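Local coordinates for protein formiminoglutamase (Trypanosoma cruzi, PDB 4MYK) that hydrolyses N-formimino-L-glutamate to L-glutamate and formamide, using a pair of manganese ions held in an arginase-like alpha/beta fold, at residues A[15-20]-A[64-69]; A[20-25]-A[81-86]; A[147-152]-A[180-185]; A[184-189]-A[206-211]. The protein carries 1 engineered substitution. All coordinates share one frame; numbering follows the deposited sequence.

Contact 1. Residues A[15-20]-A[64-69]; sequences DPRLLS and QRLGSV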
loop_
_atom_site.group_PDB
_atom_site.type_symbol
_atom_site.label_atom_id
_atom_site.label_comp_id
_atom_site.label_asym_id
_atom_site.label_seq_id
_atom_site.Cartn_x
_atom_site.Cartn_y
_atom_site.Cartn_z
ATOM N N ASP A 15 -1.124 26.417 14.857
ATOM C CA ASP A 15 -1.091 25.623 13.634
ATOM C C ASP A 15 -2.291 25.947 12.744
ATOM O O ASP A 15 -3.240 25.168 12.672
ATOM C CB ASP A 15 -1.068 24.122 14.005
ATOM C CG ASP A 15 -0.972 23.197 12.792
ATOM O OD1 ASP A 15 -0.867 23.695 11.653
ATOM O OD2 ASP A 15 -0.998 21.961 12.979
ATOM N N PRO A 16 -2.257 27.109 12.074
ATOM C CA PRO A 16 -3.326 27.505 11.149
ATOM C C PRO A 16 -3.398 26.552 9.969
ATOM O O PRO A 16 -2.359 26.276 9.363
ATOM C CB PRO A 16 -2.872 28.878 10.655
ATOM C CG PRO A 16 -1.943 29.363 11.694
ATOM C CD PRO A 16 -1.240 28.157 12.223
ATOM N N ARG A 17 -4.598 26.071 9.643
ATOM C CA ARG A 17 -4.766 25.155 8.518
ATOM C C ARG A 17 -5.702 25.693 7.433
ATOM O O ARG A 17 -6.025 26.867 7.425
ATOM C CB ARG A 17 -5.192 23.773 9.004
ATOM C CG ARG A 17 -4.096 23.084 9.802
ATOM C CD ARG A 17 -4.534 21.733 10.325
ATOM N NE ARG A 17 -3.419 21.029 10.954
ATOM C CZ ARG A 17 -3.396 19.720 11.198
ATOM N NH1 ARG A 17 -4.433 18.958 10.866
ATOM N NH2 ARG A 17 -2.331 19.171 11.775
ATOM N N LEU A 18 -6.110 24.835 6.504
ATOM C CA LEU A 18 -6.891 25.275 5.347
ATOM C C LEU A 18 -8.096 26.105 5.743
ATOM O O LEU A 18 -8.427 27.083 5.075
ATOM C CB LEU A 18 -7.328 24.086 4.483
ATOM C CG LEU A 18 -6.272 23.494 3.542
ATOM C CD1 LEU A 18 -6.606 22.057 3.191
ATOM C CD2 LEU A 18 -6.135 24.341 2.289
ATOM N N LEU A 19 -8.749 25.711 6.831
ATOM C CA LEU A 19 -9.902 26.448 7.350
ATOM C C LEU A 19 -9.651 27.964 7.496
ATOM O O LEU A 19 -10.531 28.779 7.207
ATOM C CB LEU A 19 -10.351 25.844 8.678
ATOM C CG LEU A 19 -11.681 26.335 9.231
ATOM C CD1 LEU A 19 -12.727 26.287 8.136
ATOM C CD2 LEU A 19 -12.093 25.496 10.415
ATOM N N SER A 20 -8.442 28.342 7.905
ATOM C CA SER A 20 -8.094 29.755 8.122
ATOM C C SER A 20 -8.021 30.622 6.853
ATOM O O SER A 20 -8.008 31.852 6.936
ATOM C CB SER A 20 -6.775 29.859 8.884
ATOM O OG SER A 20 -5.722 29.301 8.122
ATOM N N GLN A 64 -12.205 20.914 7.065
ATOM C CA GLN A 64 -12.230 21.747 8.268
ATOM C C GLN A 64 -11.047 21.446 9.178
ATOM O O GLN A 64 -10.838 22.147 10.155
ATOM C CB GLN A 64 -13.522 21.552 9.077
ATOM C CG GLN A 64 -14.775 21.310 8.280
ATOM C CD GLN A 64 -15.164 22.489 7.420
ATOM O OE1 GLN A 64 -15.114 23.638 7.859
ATOM N NE2 GLN A 64 -15.568 22.208 6.181
ATOM N N ARG A 65 -10.269 20.417 8.848
ATOM C CA ARG A 65 -9.299 19.861 9.784
ATOM C C ARG A 65 -7.849 19.752 9.310
ATOM O O ARG A 65 -6.949 19.625 10.131
ATOM C CB ARG A 65 -9.760 18.475 10.216
ATOM C CG ARG A 65 -11.082 18.475 10.921
ATOM C CD ARG A 65 -11.631 17.071 11.092
ATOM N NE ARG A 65 -12.722 17.070 12.058
ATOM C CZ ARG A 65 -13.951 17.508 11.794
ATOM N NH1 ARG A 65 -14.240 17.980 10.589
ATOM N NH2 ARG A 65 -14.889 17.477 12.737
ATOM N N LEU A 66 -7.607 19.773 8.007
ATOM C CA LEU A 66 -6.287 19.395 7.520
ATOM C C LEU A 66 -5.539 20.530 6.829
ATOM O O LEU A 66 -6.135 21.522 6.415
ATOM C CB LEU A 66 -6.392 18.204 6.560
ATOM C CG LEU A 66 -7.149 16.969 7.053
ATOM C CD1 LEU A 66 -7.061 15.863 6.038
ATOM C CD2 LEU A 66 -6.574 16.520 8.383
ATOM N N GLY A 67 -4.221 20.367 6.732
ATOM C CA GLY A 67 -3.380 21.153 5.840
ATOM C C GLY A 67 -2.768 22.436 6.374
ATOM O O GLY A 67 -3.346 23.502 6.216
ATOM N N SER A 68 -1.587 22.350 6.972
ATOM C CA SER A 68 -0.916 23.549 7.452
ATOM C C SER A 68 -0.696 24.559 6.324
ATOM O O SER A 68 -0.049 24.244 5.326
ATOM C CB SER A 68 0.418 23.187 8.113
ATOM O OG SER A 68 0.222 22.296 9.198
ATOM N N VAL A 69 -1.238 25.770 6.484
ATOM C CA VAL A 69 -1.100 26.821 5.464
ATOM C C VAL A 69 0.360 27.182 5.169
ATOM O O VAL A 69 0.716 27.476 4.027
ATOM C CB VAL A 69 -1.891 28.095 5.825
ATOM C CG1 VAL A 69 -3.349 27.746 6.053
ATOM C CG2 VAL A 69 -1.311 28.760 7.054
HETATM O O HOH W 1 -8.376 22.940 7.735
#
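Arg-17 O is gripped twice by Ser-20, through its backbone N and through OG, which lies in the carbonyl plane at an unusually short 2.5 Å, while Val-69 CG1 presses on the same oxygen at 3.1 Å from the other segment. The contact joins two loops of the arginase alpha/beta fold: the N-terminal 15-20, ahead of the first strand, and 64-69, which follows helix 55-63. Serine suits the turn because chi1 of 63° folds its short hydroxyl back onto the chain.

The Arg-17 side chain reaches across to the second loop. Its chain runs extended from CG to NE, and NH1 donates to Arg-65 O at 2.7 Å, the acceptor lying near the guanidinium plane. On the same side chain NE forms a salt bridge with Asp-15 OD2 at 3.3 Å, meeting that oxygen from above the carboxylate plane. The other carboxylate oxygen, Asp-15 OD1, accepts from Ser-68 OG at 3.0 Å on its syn side, so one aspartate ties the arginine to the opposite loop.

Glycine suits position 67, where phi is positive and a CB would collide with Leu-18 CD1. Backbone bonds add Val-69 N to Pro-16 O at 3.1 Å and a weak one from Leu-18 N to Leu-66 O. Water 1 joins Leu-66 O to Leu-19 N. Leu-18 also packs on Tyr-300 of helix 290-306, and Arg-17 packs on Gln-189 of the second subunit. At the exposed end Gln-64, whose NE2 is held by Arg-60 O, places OE1 3.6 Å from Leu-19 CD1.

Contact 2. Residues A[20-25]-A[81-86]; sequences SLFSAQ and LKLYDA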
loop_
_atom_site.group_PDB
_atom_site.type_symbol
_atom_site.label_atom_id
_atom_site.label_comp_id
_atom_site.label_asym_id
_atom_site.label_seq_id
_atom_site.Cartn_x
_atom_site.Cartn_y
_atom_site.Cartn_z
ATOM N N SER A 20 -8.442 28.342 7.905
ATOM C CA SER A 20 -8.094 29.755 8.122
ATOM C C SER A 20 -8.021 30.622 6.853
ATOM O O SER A 20 -8.008 31.852 6.936
ATOM C CB SER A 20 -6.775 29.859 8.884
ATOM O OG SER A 20 -5.722 29.301 8.122
ATOM N N LEU A 21 -7.969 29.983 5.686
ATOM C CA LEU A 21 -7.891 30.703 4.417
ATOM C C LEU A 21 -9.279 31.105 3.921
ATOM O O LEU A 21 -9.407 31.907 2.993
ATOM C CB LEU A 21 -7.176 29.851 3.363
ATOM C CG LEU A 21 -5.782 29.347 3.744
ATOM C CD1 LEU A 21 -5.281 28.331 2.742
ATOM C CD2 LEU A 21 -4.832 30.517 3.858
ATOM N N PHE A 22 -10.310 30.533 4.548
ATOM C CA PHE A 22 -11.705 30.875 4.265
ATOM C C PHE A 22 -12.113 32.180 4.960
ATOM O O PHE A 22 -13.043 32.216 5.763
ATOM C CB PHE A 22 -12.622 29.730 4.694
ATOM C CG PHE A 22 -12.557 28.531 3.787
ATOM C CD1 PHE A 22 -11.634 27.527 4.013
ATOM C CD2 PHE A 22 -13.422 28.413 2.704
ATOM C CE1 PHE A 22 -11.571 26.416 3.172
ATOM C CE2 PHE A 22 -13.366 27.316 1.863
ATOM C CZ PHE A 22 -12.436 26.316 2.094
ATOM N N SER A 23 -11.392 33.245 4.636
ATOM C CA SER A 23 -11.584 34.559 5.237
ATOM C C SER A 23 -12.288 35.500 4.251
ATOM O O SER A 23 -12.654 36.624 4.599
ATOM C CB SER A 23 -10.229 35.137 5.638
ATOM O OG SER A 23 -9.354 35.172 4.522
ATOM N N ALA A 24 -12.462 35.030 3.021
ATOM C CA ALA A 24 -13.201 35.760 2.006
ATOM C C ALA A 24 -14.675 35.817 2.395
ATOM O O ALA A 24 -15.333 34.785 2.495
ATOM C CB ALA A 24 -13.025 35.083 0.637
ATOM N N GLN A 25 -15.194 37.015 2.631
ATOM C CA GLN A 25 -16.601 37.153 3.001
ATOM C C GLN A 25 -17.508 36.959 1.794
ATOM O O GLN A 25 -18.546 36.305 1.894
ATOM C CB GLN A 25 -16.867 38.516 3.649
ATOM C CG GLN A 25 -16.217 38.709 5.023
ATOM C CD GLN A 25 -17.100 38.250 6.186
ATOM O OE1 GLN A 25 -16.961 38.741 7.309
ATOM N NE2 GLN A 25 -18.014 37.315 5.920
ATOM N N LEU A 81 -3.697 33.363 0.453
ATOM C CA LEU A 81 -4.803 32.994 -0.424
ATOM C C LEU A 81 -6.112 33.066 0.335
ATOM O O LEU A 81 -6.139 32.898 1.552
ATOM C CB LEU A 81 -4.618 31.578 -0.972
ATOM C CG LEU A 81 -3.593 31.327 -2.077
ATOM C CD1 LEU A 81 -3.539 29.847 -2.433
ATOM C CD2 LEU A 81 -3.917 32.155 -3.294
ATOM N N LYS A 82 -7.198 33.329 -0.388
ATOM C CA LYS A 82 -8.536 33.259 0.190
ATOM C C LYS A 82 -9.340 32.198 -0.527
ATOM O O LYS A 82 -9.402 32.181 -1.754
ATOM C CB LYS A 82 -9.263 34.613 0.132
ATOM C CG LYS A 82 -8.785 35.613 1.178
ATOM C CD LYS A 82 -9.377 36.978 0.932
ATOM C CE LYS A 82 -9.316 37.328 -0.542
ATOM N NZ LYS A 82 -7.984 37.030 -1.173
ATOM N N LEU A 83 -9.931 31.306 0.261
ATOM C CA LEU A 83 -10.796 30.257 -0.248
ATOM C C LEU A 83 -12.240 30.594 0.068
ATOM O O LEU A 83 -12.531 31.268 1.056
ATOM C CB LEU A 83 -10.450 28.919 0.401
ATOM C CG LEU A 83 -9.380 28.034 -0.230
ATOM C CD1 LEU A 83 -8.291 28.869 -0.886
ATOM C CD2 LEU A 83 -8.807 27.101 0.826
ATOM N N TYR A 84 -13.148 30.109 -0.768
ATOM C CA TYR A 84 -14.576 30.250 -0.507
ATOM C C TYR A 84 -15.272 28.978 -0.915
ATOM O O TYR A 84 -14.961 28.394 -1.951
ATOM C CB TYR A 84 -15.172 31.435 -1.265
ATOM C CG TYR A 84 -16.561 31.803 -0.818
ATOM C CD1 TYR A 84 -17.684 31.286 -1.464
ATOM C CD2 TYR A 84 -16.762 32.672 0.251
ATOM C CE1 TYR A 84 -18.972 31.632 -1.059
ATOM C CE2 TYR A 84 -18.044 33.022 0.661
ATOM C CZ TYR A 84 -19.141 32.498 0.001
ATOM O OH TYR A 84 -20.412 32.836 0.406
ATOM N N ASP A 85 -16.210 28.555 -0.083
ATOM C CA ASP A 85 -16.950 27.328 -0.305
ATOM C C ASP A 85 -18.343 27.730 -0.757
ATOM O O ASP A 85 -19.172 28.147 0.054
ATOM C CB ASP A 85 -16.982 26.541 1.004
ATOM C CG ASP A 85 -17.605 25.180 0.861
ATOM O OD1 ASP A 85 -18.169 24.875 -0.208
ATOM O OD2 ASP A 85 -17.549 24.413 1.843
ATOM N N ALA A 86 -18.593 27.634 -2.058
ATOM C CA ALA A 86 -19.877 28.047 -2.622
ATOM C C ALA A 86 -21.018 27.043 -2.397
ATOM O O ALA A 86 -22.163 27.291 -2.798
ATOM C CB ALA A 86 -19.728 28.354 -4.097
HETATM O O HOH W 2 -7.051 34.721 3.714
HETATM O O HOH W 3 -14.485 32.323 2.804
#
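The Phe-22 ring receives Leu-83 on one face: CB sits 3.6 Å from the ring centroid and only 10° off the normal, a CH-pi contact over the centre. At the edge of that ring, near its plane, lies Asp-85 N. Tyr-84 uses its own edge instead, with CD2 3.4 Å from Ala-24 O.

Phe-22 is the centre of an inverse gamma turn, whose weak bond runs from Ser-23 N to Leu-21 O. The same oxygen accepts from Leu-83 N at 2.8 Å, the donor standing well above the carbonyl plane, and Lys-82 CA approaches it in a CA-H...O contact. In return Phe-22 CA meets Leu-83 O at 3.3 Å, nearly in line with its hydrogen. Water 3 donates to both Ala-24 O and Leu-83 O, and water 2 links Ser-23 OG with Leu-81 O. Small Ala-24 lets its CB rest on Lys-82 CB at 3.8 Å.

Strand 83-88 is an outermost strand of the parallel sheet within this chain, and Leu-83 also packs on Phe-299 of helix 290-306. The loop therefore lies against a sheet edge through one direct backbone bond, two waters and a leucine-phenylalanine contact, a mixture of apolar burial and solvent-mediated pairing rather than an added strand.

Contact 3. Residues A[147-152]-A[180-185]; sequences SHLDVR and FVEFAC. With MN (manganese (II) ion), chain C.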
loop_
_atom_site.group_PDB
_atom_site.type_symbol
_atom_site.label_atom_id
_atom_site.label_comp_id
_atom_site.label_asym_id
_atom_site.label_seq_id
_atom_site.Cartn_x
_atom_site.Cartn_y
_atom_site.Cartn_z
ATOM N N SER A 147 -7.750 5.965 -14.350
ATOM C CA SER A 147 -7.310 4.610 -14.688
ATOM C C SER A 147 -8.187 4.068 -15.805
ATOM O O SER A 147 -7.868 3.067 -16.441
ATOM C CB SER A 147 -7.351 3.685 -13.467
ATOM O OG SER A 147 -8.661 3.524 -12.958
ATOM N N HIS A 148 -9.302 4.755 -16.025
ATOM C CA HIS A 148 -10.276 4.376 -17.035
ATOM C C HIS A 148 -10.194 5.314 -18.236
ATOM O O HIS A 148 -9.860 6.496 -18.121
ATOM C CB HIS A 148 -11.704 4.367 -16.459
ATOM C CG HIS A 148 -11.876 3.461 -15.279
ATOM N ND1 HIS A 148 -12.006 3.932 -13.992
ATOM C CD2 HIS A 148 -11.921 2.110 -15.188
ATOM C CE1 HIS A 148 -12.129 2.914 -13.159
ATOM N NE2 HIS A 148 -12.076 1.795 -13.860
ATOM N N LEU A 149 -10.483 4.745 -19.396
ATOM C CA LEU A 149 -10.611 5.486 -20.629
ATOM C C LEU A 149 -11.931 5.019 -21.233
ATOM O O LEU A 149 -11.971 4.077 -22.024
ATOM C CB LEU A 149 -9.405 5.196 -21.527
ATOM C CG LEU A 149 -9.471 5.210 -23.052
ATOM C CD1 LEU A 149 -10.408 6.289 -23.595
ATOM C CD2 LEU A 149 -8.054 5.358 -23.603
ATOM N N ASP A 150 -13.013 5.670 -20.808
ATOM C CA ASP A 150 -14.376 5.271 -21.160
ATOM C C ASP A 150 -15.050 6.360 -21.986
ATOM O O ASP A 150 -15.390 7.431 -21.474
ATOM C CB ASP A 150 -15.180 4.985 -19.891
ATOM C CG ASP A 150 -16.562 4.454 -20.183
ATOM O OD1 ASP A 150 -17.002 4.530 -21.346
ATOM O OD2 ASP A 150 -17.215 3.965 -19.242
ATOM N N VAL A 151 -15.240 6.096 -23.272
ATOM C CA VAL A 151 -15.687 7.157 -24.151
ATOM C C VAL A 151 -16.711 6.677 -25.177
ATOM O O VAL A 151 -16.642 7.045 -26.342
ATOM C CB VAL A 151 -14.478 7.846 -24.830
ATOM C CG1 VAL A 151 -14.891 9.157 -25.447
ATOM C CG2 VAL A 151 -13.377 8.100 -23.811
ATOM N N ARG A 152 -17.677 5.880 -24.722
ATOM C CA ARG A 152 -18.684 5.267 -25.597
ATOM C C ARG A 152 -19.732 6.247 -26.140
ATOM O O ARG A 152 -20.931 6.136 -25.852
ATOM C CB ARG A 152 -19.376 4.136 -24.847
ATOM C CG ARG A 152 -19.874 4.573 -23.483
ATOM C CD ARG A 152 -20.219 3.377 -22.620
ATOM N NE ARG A 152 -19.035 2.762 -22.021
ATOM C CZ ARG A 152 -19.012 1.538 -21.507
ATOM N NH1 ARG A 152 -20.109 0.790 -21.534
ATOM N NH2 ARG A 152 -17.895 1.057 -20.981
ATOM N N PHE A 180 -5.993 17.076 -25.789
ATOM C CA PHE A 180 -6.601 16.178 -24.818
ATOM C C PHE A 180 -5.677 15.023 -24.440
ATOM O O PHE A 180 -5.174 14.301 -25.293
ATOM C CB PHE A 180 -7.951 15.658 -25.318
ATOM C CG PHE A 180 -8.569 14.636 -24.417
ATOM C CD1 PHE A 180 -8.962 14.971 -23.138
ATOM C CD2 PHE A 180 -8.763 13.340 -24.851
ATOM C CE1 PHE A 180 -9.529 14.023 -22.305
ATOM C CE2 PHE A 180 -9.333 12.393 -24.019
ATOM C CZ PHE A 180 -9.717 12.736 -22.749
ATOM N N VAL A 181 -5.454 14.861 -23.143
ATOM C CA VAL A 181 -4.610 13.782 -22.654
ATOM C C VAL A 181 -5.357 12.885 -21.661
ATOM O O VAL A 181 -6.001 13.364 -20.728
ATOM C CB VAL A 181 -3.315 14.317 -22.010
ATOM C CG1 VAL A 181 -2.491 13.170 -21.451
ATOM C CG2 VAL A 181 -2.516 15.115 -23.024
ATOM N N GLU A 182 -5.283 11.581 -21.905
ATOM C CA GLU A 182 -5.708 10.572 -20.946
ATOM C C GLU A 182 -4.465 10.214 -20.159
ATOM O O GLU A 182 -3.488 9.733 -20.725
ATOM C CB GLU A 182 -6.233 9.331 -21.665
ATOM C CG GLU A 182 -7.455 9.573 -22.544
ATOM C CD GLU A 182 -8.769 9.539 -21.774
ATOM O OE1 GLU A 182 -8.767 9.748 -20.547
ATOM O OE2 GLU A 182 -9.819 9.302 -22.407
ATOM N N PHE A 183 -4.496 10.468 -18.858
ATOM C CA PHE A 183 -3.304 10.348 -18.035
ATOM C C PHE A 183 -3.412 9.235 -17.002
ATOM O O PHE A 183 -4.348 9.209 -16.208
ATOM C CB PHE A 183 -3.033 11.670 -17.331
ATOM C CG PHE A 183 -1.656 11.775 -16.773
ATOM C CD1 PHE A 183 -1.377 11.323 -15.487
ATOM C CD2 PHE A 183 -0.630 12.309 -17.533
ATOM C CE1 PHE A 183 -0.102 11.407 -14.970
ATOM C CE2 PHE A 183 0.651 12.399 -17.021
ATOM C CZ PHE A 183 0.917 11.952 -15.738
ATOM N N ALA A 184 -2.446 8.320 -17.031
ATOM C CA ALA A 184 -2.391 7.195 -16.095
ATOM C C ALA A 184 -3.524 6.207 -16.317
ATOM O O ALA A 184 -3.991 5.565 -15.381
ATOM C CB ALA A 184 -2.399 7.683 -14.657
ATOM N N CYS A 185 -3.971 6.097 -17.559
ATOM C CA CYS A 185 -4.945 5.084 -17.918
ATOM C C CYS A 185 -4.291 3.692 -17.931
ATOM O O CYS A 185 -3.076 3.564 -18.110
ATOM C CB CYS A 185 -5.596 5.419 -19.266
ATOM S SG CYS A 185 -4.420 5.874 -20.553
HETATM MN MN MN C . -11.968 6.093 -13.277
HETATM O O HOH W 4 -14.077 6.203 -14.423
#
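Two torsions carry the Glu-182 carboxylate to Leu-149: chi1 of -62° sets CG beside the backbone N, and chi2 of -84° bends CD aside. OE2 then comes 3.3 Å from Leu-149 CD1, the two side chains crossing at about a right angle. This is the metal-binding loop of the arginase alpha/beta fold, after strand 141-145, resting on the neighbouring parallel strand 180-185. Val-151 CG2 reaches the same carboxylate tip to tip. The buried acid is not left to hydrocarbon alone, since OE1 accepts from Asn-144 ND2.

Leu-149 and Val-151 have their CB atoms directed toward the strand, while His-148 turns away to the manganese. Its ND1 binds the ion at 2.3 Å, with water 4 at 2.4 Å; Asp-146, Asp-236 and Asp-238 complete the site. Asp-150, a manganese ligand in a structure of this protein, is not bound to metal here; its OD1 forms a salt bridge with Arg-152 NE at 2.8 Å.

The backbones come nearest at Ser-147 and Cys-185. Ser-147 OG is hydrogen-bonded to Asp-238 O and lies over one face of the His-148 ring, toward the rim, while its CA makes a CA-H...O contact of 3.5 Å with Ala-184 O.

Contact 4. Residues A[184-189]-A[206-211]; sequences ACQGSQ and MWLSEV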
loop_
_atom_site.group_PDB
_atom_site.type_symbol
_atom_site.label_atom_id
_atom_site.label_comp_id
_atom_site.label_asym_id
_atom_site.label_seq_id
_atom_site.Cartn_x
_atom_site.Cartn_y
_atom_site.Cartn_z
ATOM N N ALA A 184 -2.446 8.320 -17.031
ATOM C CA ALA A 184 -2.391 7.195 -16.095
ATOM C C ALA A 184 -3.524 6.207 -16.317
ATOM O O ALA A 184 -3.991 5.565 -15.381
ATOM C CB ALA A 184 -2.399 7.683 -14.657
ATOM N N CYS A 185 -3.971 6.097 -17.559
ATOM C CA CYS A 185 -4.945 5.084 -17.918
ATOM C C CYS A 185 -4.291 3.692 -17.931
ATOM O O CYS A 185 -3.076 3.564 -18.110
ATOM C CB CYS A 185 -5.596 5.419 -19.266
ATOM S SG CYS A 185 -4.420 5.874 -20.553
ATOM N N GLN A 186 -5.109 2.663 -17.731
ATOM C CA GLN A 186 -4.624 1.296 -17.561
ATOM C C GLN A 186 -5.095 0.362 -18.695
ATOM O O GLN A 186 -6.295 0.198 -18.896
ATOM C CB GLN A 186 -5.035 0.771 -16.181
ATOM C CG GLN A 186 -4.349 1.534 -15.068
ATOM C CD GLN A 186 -4.637 0.982 -13.690
ATOM O OE1 GLN A 186 -4.938 -0.195 -13.529
ATOM N NE2 GLN A 186 -4.543 1.835 -12.683
ATOM N N GLY A 187 -4.150 -0.237 -19.426
ATOM C CA GLY A 187 -4.468 -1.085 -20.567
ATOM C C GLY A 187 -5.358 -2.296 -20.291
ATOM O O GLY A 187 -5.978 -2.848 -21.200
ATOM N N SER A 188 -5.425 -2.709 -19.032
ATOM C CA SER A 188 -6.274 -3.824 -18.616
ATOM C C SER A 188 -7.733 -3.410 -18.467
ATOM O O SER A 188 -8.608 -4.249 -18.251
ATOM C CB SER A 188 -5.784 -4.353 -17.277
ATOM O OG SER A 188 -5.558 -3.266 -16.401
ATOM N N GLN A 189 -7.972 -2.108 -18.578
ATOM C CA GLN A 189 -9.279 -1.506 -18.347
ATOM C C GLN A 189 -9.675 -0.559 -19.465
ATOM O O GLN A 189 -10.552 0.280 -19.265
ATOM C CB GLN A 189 -9.253 -0.667 -17.068
ATOM C CG GLN A 189 -9.246 -1.437 -15.782
ATOM C CD GLN A 189 -9.872 -0.636 -14.669
ATOM O OE1 GLN A 189 -10.781 -1.113 -13.984
ATOM N NE2 GLN A 189 -9.410 0.605 -14.497
ATOM N N MET A 206 -1.445 8.445 -22.191
ATOM C CA MET A 206 -0.281 8.338 -21.324
ATOM C C MET A 206 -0.471 7.252 -20.263
ATOM O O MET A 206 -0.840 7.541 -19.121
ATOM C CB MET A 206 0.006 9.685 -20.673
ATOM C CG MET A 206 0.619 10.670 -21.650
ATOM S SD MET A 206 1.257 12.166 -20.897
ATOM C CE MET A 206 2.062 12.871 -22.321
ATOM N N TRP A 207 -0.222 6.002 -20.665
ATOM C CA TRP A 207 -0.492 4.826 -19.836
ATOM C C TRP A 207 0.227 4.911 -18.509
ATOM O O TRP A 207 1.299 5.501 -18.422
ATOM C CB TRP A 207 -0.059 3.542 -20.548
ATOM C CG TRP A 207 -0.732 3.307 -21.858
ATOM C CD1 TRP A 207 -0.179 3.435 -23.091
ATOM C CD2 TRP A 207 -2.100 2.911 -22.070
ATOM N NE1 TRP A 207 -1.106 3.138 -24.060
ATOM C CE2 TRP A 207 -2.294 2.813 -23.456
ATOM C CE3 TRP A 207 -3.178 2.632 -21.217
ATOM C CZ2 TRP A 207 -3.519 2.445 -24.014
ATOM C CZ3 TRP A 207 -4.395 2.264 -21.777
ATOM C CH2 TRP A 207 -4.554 2.174 -23.158
ATOM N N LEU A 208 -0.375 4.326 -17.477
ATOM C CA LEU A 208 0.227 4.293 -16.146
ATOM C C LEU A 208 1.724 3.930 -16.199
ATOM O O LEU A 208 2.565 4.644 -15.652
ATOM C CB LEU A 208 -0.543 3.315 -15.247
ATOM C CG LEU A 208 -0.069 3.140 -13.802
ATOM C CD1 LEU A 208 -0.082 4.464 -13.056
ATOM C CD2 LEU A 208 -0.902 2.105 -13.081
ATOM N N SER A 209 2.040 2.834 -16.887
ATOM C CA SER A 209 3.404 2.332 -16.981
ATOM C C SER A 209 4.400 3.396 -17.455
ATOM O O SER A 209 5.540 3.441 -17.002
ATOM C CB SER A 209 3.463 1.080 -17.872
ATOM O OG SER A 209 2.985 1.343 -19.176
ATOM N N GLU A 210 3.963 4.267 -18.351
ATOM C CA GLU A 210 4.841 5.313 -18.864
ATOM C C GLU A 210 4.940 6.507 -17.905
ATOM O O GLU A 210 6.020 7.083 -17.731
ATOM C CB GLU A 210 4.415 5.728 -20.276
ATOM C CG GLU A 210 3.709 7.051 -20.380
ATOM C CD GLU A 210 3.387 7.409 -21.827
ATOM O OE1 GLU A 210 2.789 6.558 -22.541
ATOM O OE2 GLU A 210 3.741 8.540 -22.243
ATOM N N VAL A 211 3.826 6.860 -17.265
ATOM C CA VAL A 211 3.854 7.867 -16.197
ATOM C C VAL A 211 4.854 7.436 -15.113
ATOM O O VAL A 211 5.683 8.217 -14.645
ATOM C CB VAL A 211 2.454 8.063 -15.554
ATOM C CG1 VAL A 211 2.536 8.945 -14.316
ATOM C CG2 VAL A 211 1.468 8.640 -16.559
#
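Ala-184 and Cys-185 supply the polar links to Met-206 and Leu-208. Ala-184 N donates to Met-206 O at 2.7 Å, nearly along the C=O axis, and Leu-208 N donates to Cys-185 O at 2.9 Å. Trp-207, at the N-cap position, has its O taken by Glu-210 N and Val-211 N within the helix. Gln-186 NE2 is bonded to Val-254 O, and Glu-73 of the third subunit accepts from Gly-187 N and is hydrogen-bonded to Ser-209 OG, on both segments.

The aromatic contact is a sulfur-aromatic one. Chi1 of 47° tucks Cys-185 SG between its own N and carbonyl carbon, and so places it over the Trp-207 indole, offset toward the rim and 4.1 Å from the centroid of the six-membered ring. Cys-185 O lies at the edge of the indole, 3.2 Å from CE3.

In the apolar packing, small Ala-184 places CB 4.3 Å from Leu-208 CD1 and near Val-211 CG2. Gln-186 lies side by side with Leu-208.

These links belong to the beta-alpha-beta unit of strand 180-185, helix 192-200 and strand 204-207. One bond ties Ala-184 to the end of strand 204-207, the other ties Cys-185 to the start of helix 208-214; the polarisable sulfur on the indole face and the carbonyl oxygen at its edge each meet a suitable part of the ring.

How the contacts relate
Contacts 1 and 2 form one N-terminal patch: their centres are 12 Å apart, they share Ser-20, and their segments alternate along the chain. Val-69 CG1 touches Leu-21 CG at 3.7 Å between them. Contacts 3 and 4 form a second cluster, centres 9 Å apart, sharing Ala-184 and Cys-185. There Glu-182 O and Met-206 N, 2.8 Å apart, probably bond strand to strand, and Ser-147 O and Gln-186 N probably bond loop to loop. Contact 3 carries a manganese ligand, and in contact 4 the Gln-186 side chain is about 9 Å from a manganese ion. Contacts 2 and 3 lie 33 Å apart between centres, on opposite sides of the chain's centre, yet both reach the same sheet.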